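Local coordinates for protein MaoC-like dehydratase (Phytophthora Capsici, PDB 3KH8) that probably catalyses the hydration or dehydration of an enoyl thioester, as a MaoC-like hot dog-fold lyase related to the hydratase 2 part of MFE-2, at residues K148-Y153 and E162-F167; F281-F286 and A314-G319; R273-R278 and V323-A328. All coordinates share one frame; numbering follows the deposited sequence.

Contact 1 of 3, residues K148-Y153 and E162-F167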
loop_
_atom_site.group_PDB
_atom_site.type_symbol
_atom_site.label_atom_id
_atom_site.label_comp_id
_atom_site.label_asym_id
_atom_site.label_seq_id
_atom_site.Cartn_x
_atom_site.Cartn_y
_atom_site.Cartn_z
ATOM N N LYS A 148 28.459 2.366 6.635
ATOM C CA LYS A 148 29.850 2.655 6.316
ATOM C C LYS A 148 30.184 2.231 4.889
ATOM O O LYS A 148 29.774 1.155 4.441
ATOM C CB LYS A 148 30.773 1.924 7.292
ATOM C CG LYS A 148 32.154 2.537 7.412
ATOM C CD LYS A 148 33.165 1.529 7.929
ATOM C CE LYS A 148 34.391 2.223 8.526
ATOM N NZ LYS A 148 34.956 3.279 7.638
ATOM N N VAL A 149 30.931 3.078 4.182
ATOM C CA VAL A 149 31.469 2.721 2.868
ATOM C C VAL A 149 32.631 1.748 3.076
ATOM O O VAL A 149 33.602 2.075 3.763
ATOM C CB VAL A 149 31.930 3.967 2.074
ATOM C CG1 VAL A 149 32.578 3.558 0.748
ATOM C CG2 VAL A 149 30.759 4.908 1.822
ATOM N N ILE A 150 32.518 0.552 2.496
ATOM C CA ILE A 150 33.496 -0.524 2.724
ATOM C C ILE A 150 34.357 -0.865 1.500
ATOM O O ILE A 150 35.361 -1.571 1.623
ATOM C CB ILE A 150 32.834 -1.816 3.284
ATOM C CG1 ILE A 150 31.773 -2.357 2.313
ATOM C CG2 ILE A 150 32.254 -1.556 4.678
ATOM C CD1 ILE A 150 31.303 -3.769 2.621
ATOM N N SER A 151 33.952 -0.373 0.331
ATOM C CA SER A 151 34.699 -0.582 -0.909
ATOM C C SER A 151 34.595 0.607 -1.849
ATOM O O SER A 151 33.557 1.264 -1.926
ATOM C CB SER A 151 34.213 -1.839 -1.641
ATOM O OG SER A 151 34.513 -3.011 -0.910
ATOM N N PHE A 152 35.686 0.868 -2.563
ATOM C CA PHE A 152 35.713 1.848 -3.639
ATOM C C PHE A 152 36.635 1.298 -4.724
ATOM O O PHE A 152 37.850 1.525 -4.698
ATOM C CB PHE A 152 36.200 3.206 -3.125
ATOM C CG PHE A 152 35.727 4.375 -3.946
ATOM C CD1 PHE A 152 34.490 4.965 -3.692
ATOM C CD2 PHE A 152 36.518 4.894 -4.965
ATOM C CE1 PHE A 152 34.048 6.047 -4.445
ATOM C CE2 PHE A 152 36.083 5.979 -5.726
ATOM C CZ PHE A 152 34.848 6.557 -5.464
ATOM N N TYR A 153 36.054 0.555 -5.662
ATOM C CA TYR A 153 36.836 -0.183 -6.651
ATOM C C TYR A 153 36.806 0.447 -8.033
ATOM O O TYR A 153 35.765 0.921 -8.488
ATOM C CB TYR A 153 36.361 -1.637 -6.740
ATOM C CG TYR A 153 36.867 -2.530 -5.627
ATOM C CD1 TYR A 153 38.232 -2.773 -5.469
ATOM C CD2 TYR A 153 35.980 -3.148 -4.745
ATOM C CE1 TYR A 153 38.705 -3.595 -4.454
ATOM C CE2 TYR A 153 36.444 -3.979 -3.721
ATOM C CZ TYR A 153 37.807 -4.196 -3.586
ATOM O OH TYR A 153 38.279 -5.011 -2.586
ATOM N N GLU A 162 30.724 0.299 -2.512
ATOM C CA GLU A 162 29.915 -0.573 -1.666
ATOM C C GLU A 162 29.650 0.081 -0.315
ATOM O O GLU A 162 30.586 0.462 0.387
ATOM C CB GLU A 162 30.584 -1.933 -1.471
ATOM C CG GLU A 162 30.668 -2.787 -2.731
ATOM C CD GLU A 162 31.098 -4.215 -2.437
ATOM O OE1 GLU A 162 32.071 -4.408 -1.676
ATOM O OE2 GLU A 162 30.463 -5.149 -2.970
ATOM N N THR A 163 28.369 0.210 0.025
ATOM C CA THR A 163 27.939 0.778 1.305
ATOM C C THR A 163 27.260 -0.295 2.151
ATOM O O THR A 163 26.238 -0.871 1.754
ATOM C CB THR A 163 26.989 1.988 1.109
ATOM O OG1 THR A 163 27.662 3.012 0.368
ATOM C CG2 THR A 163 26.534 2.561 2.453
ATOM N N GLN A 164 27.846 -0.559 3.315
ATOM C CA GLN A 164 27.346 -1.558 4.237
ATOM C C GLN A 164 26.437 -0.925 5.286
ATOM O O GLN A 164 26.715 0.163 5.784
ATOM C CB GLN A 164 28.515 -2.269 4.917
ATOM C CG GLN A 164 28.124 -3.324 5.940
ATOM C CD GLN A 164 29.333 -4.000 6.559
ATOM O OE1 GLN A 164 30.131 -4.622 5.863
ATOM N NE2 GLN A 164 29.475 -3.877 7.875
ATOM N N THR A 165 25.353 -1.622 5.605
ATOM C CA THR A 165 24.463 -1.223 6.689
ATOM C C THR A 165 24.251 -2.409 7.616
ATOM O O THR A 165 23.847 -3.486 7.180
ATOM C CB THR A 165 23.103 -0.713 6.158
ATOM O OG1 THR A 165 23.321 0.412 5.303
ATOM C CG2 THR A 165 22.191 -0.293 7.311
ATOM N N GLN A 166 24.545 -2.204 8.894
ATOM C CA GLN A 166 24.285 -3.211 9.910
ATOM C C GLN A 166 23.137 -2.759 10.808
ATOM O O GLN A 166 23.179 -1.664 11.373
ATOM C CB GLN A 166 25.546 -3.476 10.737
ATOM C CG GLN A 166 26.624 -4.259 9.998
ATOM C CD GLN A 166 27.898 -4.408 10.809
ATOM O OE1 GLN A 166 28.682 -3.466 10.937
ATOM N NE2 GLN A 166 28.110 -5.597 11.361
ATOM N N PHE A 167 22.106 -3.595 10.913
ATOM C CA PHE A 167 20.999 -3.343 11.830
ATOM C C PHE A 167 21.076 -4.250 13.042
ATOM O O PHE A 167 21.370 -5.444 12.928
ATOM C CB PHE A 167 19.641 -3.504 11.141
ATOM C CG PHE A 167 19.299 -2.382 10.208
ATOM C CD1 PHE A 167 19.049 -1.100 10.700
ATOM C CD2 PHE A 167 19.228 -2.604 8.836
ATOM C CE1 PHE A 167 18.737 -0.059 9.840
ATOM C CE2 PHE A 167 18.911 -1.568 7.967
ATOM C CZ PHE A 167 18.667 -0.292 8.470
#
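Ser151 and Glu162 form a hydrogen-bonded antiparallel pair whose side chains project on the same face of the sheet and join there. Ser151 OG donates to Glu162 OE1 at 2.9 Å, reaching the carboxylate on its anti side and 19° out of its plane. In both residues the first torsion (chi1 -67°) sets the outer atom opposite the carbonyl carbon. The glutamate then runs out extended, which carries its aliphatic part alongside the serine, with Glu162 CB 3.6 Å from Ser151 CB. Arg194 closes the cluster: its NE makes a salt bridge with the same carboxylate oxygen, and its backbone N bonds to the serine hydroxyl, so that both buried polar groups have a second partner.

Ile150 lies beside this pair and fits between two side chains of the opposite strand. Ile150 CG1 packs 4.0 Å from Glu162 CB. Further on, the isoleucine crosses the extended Gln164 at about a right angle, placing CD1 3.6 Å from Gln164 OE1 and CG2 against Gln164 CB at 3.8 Å. On the other face Val149 CG2 meets Thr163 OG1 at 3.9 Å.

Glu162 O takes a firm bond from Ile150 N at 2.9 Å and a weak one from Ser151 N at 3.5 Å, while Lys148 and Gln164 exchange two N-H...O bonds. Two residues thus face one, and the arrangement is a classic beta bulge in the hairpin of strands 141-154 and 158-169, within the antiparallel sheet of the hot dog fold.

Contact 2 of 3, residues F281-F286 and A314-G319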
loop_
_atom_site.group_PDB
_atom_site.type_symbol
_atom_site.label_atom_id
_atom_site.label_comp_id
_atom_site.label_asym_id
_atom_site.label_seq_id
_atom_site.Cartn_x
_atom_site.Cartn_y
_atom_site.Cartn_z
ATOM N N PHE A 281 21.737 -5.839 -10.518
ATOM C CA PHE A 281 20.678 -5.332 -11.371
ATOM C C PHE A 281 21.255 -5.060 -12.747
ATOM O O PHE A 281 22.117 -4.193 -12.917
ATOM C CB PHE A 281 20.043 -4.086 -10.746
ATOM C CG PHE A 281 19.574 -4.304 -9.335
ATOM C CD1 PHE A 281 18.407 -5.022 -9.078
ATOM C CD2 PHE A 281 20.312 -3.819 -8.260
ATOM C CE1 PHE A 281 17.975 -5.244 -7.770
ATOM C CE2 PHE A 281 19.886 -4.038 -6.941
ATOM C CZ PHE A 281 18.715 -4.750 -6.701
ATOM N N SER A 282 20.781 -5.816 -13.730
ATOM C CA SER A 282 21.442 -5.859 -15.032
ATOM C C SER A 282 20.751 -5.012 -16.094
ATOM O O SER A 282 21.412 -4.480 -16.985
ATOM C CB SER A 282 21.612 -7.309 -15.496
ATOM O OG SER A 282 20.433 -8.053 -15.263
ATOM N N SER A 283 19.430 -4.883 -15.996
ATOM C CA SER A 283 18.654 -4.045 -16.914
ATOM C C SER A 283 17.323 -3.649 -16.268
ATOM O O SER A 283 16.895 -4.290 -15.303
ATOM C CB SER A 283 18.432 -4.757 -18.257
ATOM O OG SER A 283 17.461 -5.781 -18.145
ATOM N N PRO A 284 16.671 -2.589 -16.786
ATOM C CA PRO A 284 15.477 -2.114 -16.096
ATOM C C PRO A 284 14.217 -2.920 -16.389
ATOM O O PRO A 284 14.106 -3.569 -17.433
ATOM C CB PRO A 284 15.329 -0.675 -16.601
ATOM C CG PRO A 284 15.956 -0.684 -17.946
ATOM C CD PRO A 284 17.075 -1.681 -17.879
ATOM N N CYS A 285 13.285 -2.865 -15.442
ATOM C CA CYS A 285 11.970 -3.471 -15.563
ATOM C C CYS A 285 10.925 -2.357 -15.613
ATOM O O CYS A 285 11.081 -1.322 -14.968
ATOM C CB CYS A 285 11.714 -4.377 -14.359
ATOM S SG CYS A 285 10.149 -5.266 -14.371
ATOM N N PHE A 286 9.865 -2.567 -16.385
ATOM C CA PHE A 286 8.780 -1.598 -16.446
ATOM C C PHE A 286 7.554 -2.137 -15.722
ATOM O O PHE A 286 7.185 -3.302 -15.908
ATOM C CB PHE A 286 8.460 -1.219 -17.898
ATOM C CG PHE A 286 9.634 -0.644 -18.635
ATOM C CD1 PHE A 286 10.018 0.680 -18.431
ATOM C CD2 PHE A 286 10.373 -1.429 -19.517
ATOM C CE1 PHE A 286 11.110 1.214 -19.101
ATOM C CE2 PHE A 286 11.466 -0.903 -20.192
ATOM C CZ PHE A 286 11.839 0.425 -19.983
ATOM N N ALA A 314 14.510 -10.212 -21.306
ATOM C CA ALA A 314 15.644 -9.478 -20.750
ATOM C C ALA A 314 15.870 -9.824 -19.283
ATOM O O ALA A 314 14.947 -9.748 -18.468
ATOM C CB ALA A 314 15.437 -7.981 -20.913
ATOM N N VAL A 315 17.098 -10.204 -18.949
ATOM C CA VAL A 315 17.452 -10.454 -17.554
ATOM C C VAL A 315 17.531 -9.116 -16.807
ATOM O O VAL A 315 18.243 -8.206 -17.233
ATOM C CB VAL A 315 18.774 -11.254 -17.412
ATOM C CG1 VAL A 315 18.713 -12.568 -18.210
ATOM C CG2 VAL A 315 19.962 -10.430 -17.845
ATOM N N ILE A 316 16.773 -8.991 -15.719
ATOM C CA ILE A 316 16.754 -7.750 -14.935
ATOM C C ILE A 316 17.502 -7.890 -13.609
ATOM O O ILE A 316 18.036 -6.917 -13.081
ATOM C CB ILE A 316 15.311 -7.221 -14.699
ATOM C CG1 ILE A 316 14.444 -8.261 -13.968
ATOM C CG2 ILE A 316 14.684 -6.798 -16.030
ATOM C CD1 ILE A 316 13.106 -7.731 -13.443
ATOM N N VAL A 317 17.519 -9.109 -13.081
ATOM C CA VAL A 317 18.253 -9.439 -11.869
ATOM C C VAL A 317 19.138 -10.636 -12.220
ATOM O O VAL A 317 18.638 -11.700 -12.592
ATOM C CB VAL A 317 17.296 -9.798 -10.710
ATOM C CG1 VAL A 317 18.070 -10.140 -9.464
ATOM C CG2 VAL A 317 16.315 -8.650 -10.432
ATOM N N ASP A 318 20.450 -10.446 -12.116
ATOM C CA ASP A 318 21.415 -11.450 -12.560
ATOM C C ASP A 318 22.351 -11.830 -11.418
ATOM O O ASP A 318 22.411 -11.131 -10.396
ATOM C CB ASP A 318 22.216 -10.904 -13.748
ATOM C CG ASP A 318 22.683 -11.996 -14.715
ATOM O OD1 ASP A 318 22.640 -13.203 -14.385
ATOM O OD2 ASP A 318 23.106 -11.627 -15.828
ATOM N N GLY A 319 23.061 -12.945 -11.594
ATOM C CA GLY A 319 24.049 -13.412 -10.620
ATOM C C GLY A 319 23.481 -13.630 -9.228
ATOM O O GLY A 319 24.146 -13.359 -8.229
HETATM O O HOH W 1 16.846 -4.533 -12.560
#
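A classic beta bulge, in which Ile316 and Val317 both face Ala307 of strand 302-309, sits where strand 314-324 turns a corner, and residues Phe281 to Cys285 pack against the turn as they leave strand 274-281. Two serine hydroxyls converge on one carbonyl. Ser283 OG donates to Val315 O at 2.7 Å, coming from well above the carbonyl plane (46° out of it), and Ser282 OG adds a weak bond to the same oxygen at 2.9 Å. Each serine holds OG between its own N and carbonyl carbon, the torsion that folds the hydroxyl back over the main chain.

Next along the chain, Ile316 O accepts Ser282 N at 3.0 Å, again from above the carbonyl plane. A water donates to Ile316 O at 2.7 Å and to Ser283 O at 2.8 Å, adding a bridge beside the direct Ser282 N bond.

Ile316 supplies the apolar part. With chi1 at 59°, Ile316 CG1 sits between the backbone N and the carbonyl carbon and carries CD1 to Cys285 CB at 3.7 Å, while CG2, opposite the carbonyl carbon, rests 3.4 Å from Ser283 O. Ile291 of strand 290-297, Val309 of strand 302-309 and Ser254 of helix 251-266 also touch this isoleucine, which is buried. Phe281 and Val317 make a non-hydrogen-bonded pair on one face, with Phe281 CD1 and Val317 CG2 at 4.4 Å. Beyond them Asp318 OD1 accepts both Gly319 N and Gln306 NE2, tying the far side of the corner to strand 302-309.

The whole is a classic beta bulge at a corner of an antiparallel sheet, here at the end of two neighbouring strands that pack on the long helix of a hot dog fold.

Contact 3 of 3, residues R273-R278 and V323-A328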
loop_
_atom_site.group_PDB
_atom_site.type_symbol
_atom_site.label_atom_id
_atom_site.label_comp_id
_atom_site.label_asym_id
_atom_site.label_seq_id
_atom_site.Cartn_x
_atom_site.Cartn_y
_atom_site.Cartn_z
ATOM N N ARG A 273 14.247 -19.668 7.875
ATOM C CA ARG A 273 15.050 -20.415 6.899
ATOM C C ARG A 273 15.685 -19.537 5.805
ATOM O O ARG A 273 16.612 -19.971 5.124
ATOM C CB ARG A 273 14.226 -21.557 6.290
ATOM C CG ARG A 273 13.820 -22.617 7.317
ATOM C CD ARG A 273 13.040 -23.764 6.697
ATOM N NE ARG A 273 13.853 -24.537 5.762
ATOM C CZ ARG A 273 13.383 -25.476 4.944
ATOM N NH1 ARG A 273 12.092 -25.777 4.930
ATOM N NH2 ARG A 273 14.215 -26.117 4.134
ATOM N N PHE A 274 15.200 -18.305 5.662
ATOM C CA PHE A 274 15.690 -17.351 4.651
ATOM C C PHE A 274 16.960 -16.672 5.178
ATOM O O PHE A 274 16.890 -15.757 6.006
ATOM C CB PHE A 274 14.581 -16.316 4.377
ATOM C CG PHE A 274 14.781 -15.472 3.137
ATOM C CD1 PHE A 274 13.898 -15.586 2.064
ATOM C CD2 PHE A 274 15.796 -14.518 3.066
ATOM C CE1 PHE A 274 14.039 -14.780 0.921
ATOM C CE2 PHE A 274 15.954 -13.714 1.930
ATOM C CZ PHE A 274 15.072 -13.844 0.855
ATOM N N LYS A 275 18.124 -17.106 4.695
ATOM C CA LYS A 275 19.390 -16.691 5.313
ATOM C C LYS A 275 20.117 -15.534 4.631
ATOM O O LYS A 275 20.481 -14.553 5.287
ATOM C CB LYS A 275 20.328 -17.891 5.516
ATOM C CG LYS A 275 19.847 -18.877 6.573
ATOM C CD LYS A 275 19.783 -18.212 7.947
ATOM C CE LYS A 275 19.098 -19.097 8.962
ATOM N NZ LYS A 275 18.760 -18.348 10.210
ATOM N N SER A 276 20.344 -15.646 3.328
ATOM C CA SER A 276 20.996 -14.563 2.597
ATOM C C SER A 276 20.609 -14.548 1.131
ATOM O O SER A 276 20.164 -15.552 0.578
ATOM C CB SER A 276 22.525 -14.621 2.744
ATOM O OG SER A 276 23.053 -15.770 2.109
ATOM N N ILE A 277 20.788 -13.386 0.517
ATOM C CA ILE A 277 20.478 -13.178 -0.884
ATOM C C ILE A 277 21.352 -12.043 -1.415
ATOM O O ILE A 277 21.494 -11.003 -0.765
ATOM C CB ILE A 277 18.950 -12.905 -1.103
ATOM C CG1 ILE A 277 18.616 -12.765 -2.595
ATOM C CG2 ILE A 277 18.466 -11.702 -0.264
ATOM C CD1 ILE A 277 17.138 -12.936 -2.922
ATOM N N ARG A 278 21.970 -12.268 -2.572
ATOM C CA ARG A 278 22.716 -11.217 -3.263
ATOM C C ARG A 278 22.459 -11.262 -4.765
ATOM O O ARG A 278 22.295 -12.339 -5.346
ATOM C CB ARG A 278 24.214 -11.288 -2.949
ATOM C CG ARG A 278 24.908 -12.592 -3.345
ATOM C CD ARG A 278 26.392 -12.487 -3.047
ATOM N NE ARG A 278 27.111 -13.739 -3.272
ATOM C CZ ARG A 278 28.136 -13.880 -4.109
ATOM N NH1 ARG A 278 28.578 -12.844 -4.819
ATOM N NH2 ARG A 278 28.728 -15.059 -4.230
ATOM N N VAL A 323 20.794 -18.285 -0.068
ATOM C CA VAL A 323 21.157 -19.295 0.924
ATOM C C VAL A 323 20.012 -19.484 1.916
ATOM O O VAL A 323 19.505 -18.516 2.489
ATOM C CB VAL A 323 22.491 -18.954 1.653
ATOM C CG1 VAL A 323 22.834 -20.017 2.702
ATOM C CG2 VAL A 323 23.633 -18.810 0.646
ATOM N N TYR A 324 19.602 -20.736 2.091
ATOM C CA TYR A 324 18.532 -21.079 3.015
ATOM C C TYR A 324 18.919 -22.276 3.888
ATOM O O TYR A 324 19.835 -23.033 3.548
ATOM C CB TYR A 324 17.226 -21.351 2.254
ATOM C CG TYR A 324 17.215 -22.642 1.463
ATOM C CD1 TYR A 324 17.881 -22.744 0.241
ATOM C CD2 TYR A 324 16.533 -23.763 1.937
ATOM C CE1 TYR A 324 17.873 -23.930 -0.484
ATOM C CE2 TYR A 324 16.519 -24.954 1.219
ATOM C CZ TYR A 324 17.191 -25.029 0.011
ATOM O OH TYR A 324 17.183 -26.202 -0.701
ATOM N N THR A 325 18.223 -22.427 5.014
ATOM C CA THR A 325 18.382 -23.591 5.889
ATOM C C THR A 325 17.726 -24.816 5.253
ATOM O O THR A 325 16.531 -24.803 4.950
ATOM C CB THR A 325 17.780 -23.335 7.293
ATOM O OG1 THR A 325 18.341 -22.139 7.845
ATOM C CG2 THR A 325 18.075 -24.498 8.234
ATOM N N GLN A 326 18.522 -25.865 5.055
ATOM C CA GLN A 326 18.080 -27.096 4.387
ATOM C C GLN A 326 16.988 -27.858 5.137
ATOM O O GLN A 326 16.862 -27.732 6.356
ATOM C CB GLN A 326 19.275 -28.018 4.140
ATOM C CG GLN A 326 20.006 -27.729 2.847
ATOM C CD GLN A 326 21.313 -28.482 2.737
ATOM O OE1 GLN A 326 22.280 -28.176 3.439
ATOM N NE2 GLN A 326 21.356 -29.464 1.843
ATOM N N ASP A 327 16.215 -28.651 4.391
ATOM C CA ASP A 327 15.111 -29.458 4.934
ATOM C C ASP A 327 15.517 -30.312 6.138
ATOM O O ASP A 327 14.788 -30.376 7.133
ATOM C CB ASP A 327 14.513 -30.361 3.845
ATOM C CG ASP A 327 13.678 -29.596 2.826
ATOM O OD1 ASP A 327 13.648 -28.347 2.865
ATOM O OD2 ASP A 327 13.044 -30.257 1.973
ATOM N N ALA A 328 16.681 -30.954 6.044
ATOM C CA ALA A 328 17.194 -31.819 7.107
ATOM C C ALA A 328 17.564 -31.047 8.378
ATOM O O ALA A 328 17.834 -31.648 9.422
ATOM C CB ALA A 328 18.391 -32.625 6.600
#
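Arg273 grips the chain of Thr325 side-on, NE and NH2 both donating to the single atom Thr325 O, each at 2.8 Å. The acceptor lies exactly in the guanidinium plane. Arg273 NH2 also makes a salt bridge with Asp327 OD1 at 2.6 Å, on the anti lone pair of that oxygen; the carboxylate plane is turned 70° from the guanidinium. The bend that brings this about comes late in the arginine: the chain is extended through CD and then folds at chi3 (65°), turning the guanidinium edge toward Thr325 O and Asp327 OD1. Arg273 NH2 lies at the edge of the Tyr324 ring as well, 3.9 Å from Tyr324 CE2. With two acceptors sharing it, the guanidinium has its rotation fixed.

Tyr324 sets its ring between its own N and carbonyl carbon (chi1 71°), on the face that also carries Phe274. Its hydroxyl bonds to Gln297 and its ring meets Phe266 of helix 251-266. Thr325 projects toward the 273-278 segment, where Lys275, bent at chi2, lays its chain across so that Lys275 CE is 3.3 Å from Thr325 OG1. Farther along, the hydroxyl of Ser276 leans on the valine opposite, with Ser276 OG 3.3 Å from Val323 CB.

Beneath these side chains Thr325 N bonds to Arg273 O, and Val323 O receives two N-H groups, from Lys275 N at 3.0 Å and Ser276 N at 3.1 Å. Lys275 and Ser276 facing one valine are a classic beta bulge, set in the antiparallel pairing of strand 274-281 with strand 314-324 in the MaoC-like hot dog sheet, next to its long helix.

How the contacts relate
From the N terminus, contact 1 comes first and closes a loop of eight residues, made of the strand ends and the turn of the hairpin 141-154/158-169, before either of the others opens. Contact 3 opens at 273-278 and contact 2 directly after it at 281-286. The chain then runs through strands 290-297 and 302-309, returns at 314-319 to close contact 2, and closes contact 3 at 323-328, so contact 2 is nested inside contact 3. These two sit at opposite ends of the pairing between strands 274-281 and 314-324. Contact 1 lies in the same sheet, connected to strand 274-281 through strands 172-184 and 123-132; all three centres are about 23 Å apart.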